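Local coordinates for subdomain of Desmoplakin Carboxy-Terminal domain (DPCT) (Homo sapiens, PDB 1LM5), which probably helps tether intermediate filaments to desmosomes, as part of the plakin-repeat tail of desmoplakin that binds them, at residues R41-E44 against A45-C48. Sequence-based numbering, arbitrary orientation.
Sequences RLLE and AQAC
Ala-45, Ala-47 and Cys-48 each return a backbone N-H to the carbonyl four residues back, closing the last turns of helix 36-47: Ala-47 N reaches Leu-43 O at 2.8 Å and Cys-48 N reaches Glu-44 O at 2.7 Å, both nearly straight. Gln-46, between Ala-45 and Ala-47, divides its N-H between two weak hydrogen bonds, to Leu-42 O and Leu-43 O. Across the turn the side chains of Leu-43 and Gln-46 meet at an angle, Leu-43 CD1 lying 3.6 Å from Gln-46 OE1. With its CG beside the backbone N (chi1 -58°) and the chain extended beyond, Gln-46 passes its CG 3.3 Å from Leu-42 O. A buried amide suits this place because both its ends are used: OE1 accepts from Ile-53 N, while NE2 donates to the carbonyls of Ile-11 and Ala-12, linking the helix to strands 11-16 and 52-53. Buried Glu-44 is likewise matched, OE1 by a salt bridge to Arg-117 NE and OE2 by a hydrogen bond from Gln-40 NE2. Apolar or small side chains suit the packed faces: Leu-43 meets Leu-80 of helix 74-88 and Ile-25 of helix 25-30, Leu-42 and Ala-45 meet Tyr-177 of helix 177-183, and Ala-45 and Cys-48 meet Phe-121 of helix 112-124.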
loop_
_atom_site.group_PDB
_atom_site.type_symbol
_atom_site.label_atom_id
_atom_site.label_comp_id
_atom_site.label_asym_id
_atom_site.label_seq_id
_atom_site.Cartn_x
_atom_site.Cartn_y
_atom_site.Cartn_z
ATOM N N ARG B 41 21.258 5.343 -0.930
ATOM C CA ARG B 41 20.316 5.220 0.158
ATOM C C ARG B 41 18.988 5.839 -0.167
ATOM O O ARG B 41 17.965 5.319 0.242
ATOM C CB ARG B 41 20.925 5.789 1.426
ATOM C CG ARG B 41 21.985 4.837 1.902
ATOM C CD ARG B 41 22.868 5.363 2.979
ATOM N NE ARG B 41 23.851 4.326 3.259
ATOM C CZ ARG B 41 24.803 4.420 4.176
ATOM N NH1 ARG B 41 24.913 5.517 4.917
ATOM N NH2 ARG B 41 25.636 3.402 4.352
ATOM N N LEU B 42 18.985 6.932 -0.924
ATOM C CA LEU B 42 17.703 7.520 -1.287
ATOM C C LEU B 42 16.996 6.518 -2.183
ATOM O O LEU B 42 15.780 6.375 -2.114
ATOM C CB LEU B 42 17.883 8.835 -2.035
ATOM C CG LEU B 42 18.437 9.940 -1.139
ATOM C CD1 LEU B 42 18.681 11.175 -1.975
ATOM C CD2 LEU B 42 17.476 10.218 -0.003
ATOM N N LEU B 43 17.769 5.833 -3.025
ATOM C CA LEU B 43 17.203 4.829 -3.930
ATOM C C LEU B 43 16.758 3.615 -3.118
ATOM O O LEU B 43 15.758 2.988 -3.441
ATOM C CB LEU B 43 18.229 4.376 -4.976
ATOM C CG LEU B 43 18.348 5.002 -6.372
ATOM C CD1 LEU B 43 17.178 5.917 -6.661
ATOM C CD2 LEU B 43 19.668 5.700 -6.505
ATOM N N GLU B 44 17.503 3.271 -2.074
ATOM C CA GLU B 44 17.102 2.130 -1.254
ATOM C C GLU B 44 15.758 2.438 -0.634
ATOM O O GLU B 44 14.877 1.595 -0.596
ATOM C CB GLU B 44 18.113 1.868 -0.140
ATOM C CG GLU B 44 19.457 1.395 -0.636
ATOM C CD GLU B 44 20.453 1.259 0.485
ATOM O OE1 GLU B 44 20.304 1.975 1.498
ATOM O OE2 GLU B 44 21.391 0.453 0.341
ATOM N N ALA B 45 15.608 3.664 -0.153
ATOM C CA ALA B 45 14.361 4.070 0.470
ATOM C C ALA B 45 13.205 3.830 -0.497
ATOM O O ALA B 45 12.102 3.497 -0.079
ATOM C CB ALA B 45 14.424 5.535 0.866
ATOM N N GLN B 46 13.470 3.983 -1.789
ATOM C CA GLN B 46 12.431 3.774 -2.778
ATOM C C GLN B 46 12.257 2.291 -3.013
ATOM O O GLN B 46 11.151 1.779 -2.969
ATOM C CB GLN B 46 12.802 4.462 -4.085
ATOM C CG GLN B 46 13.044 5.938 -3.928
ATOM C CD GLN B 46 13.354 6.578 -5.246
ATOM O OE1 GLN B 46 13.653 5.886 -6.208
ATOM N NE2 GLN B 46 13.294 7.906 -5.304
ATOM N N ALA B 47 13.368 1.601 -3.243
ATOM C CA ALA B 47 13.301 0.172 -3.495
ATOM C C ALA B 47 12.600 -0.582 -2.372
ATOM O O ALA B 47 11.741 -1.426 -2.627
ATOM C CB ALA B 47 14.709 -0.394 -3.693
ATOM N N CYS B 48 12.947 -0.287 -1.124
ATOM C CA CYS B 48 12.331 -1.030 -0.030
ATOM C C CYS B 48 10.903 -0.607 0.284
ATOM O O CYS B 48 10.263 -1.194 1.148
ATOM C CB CYS B 48 13.188 -0.945 1.226
ATOM S SG CYS B 48 13.079 0.618 2.062
#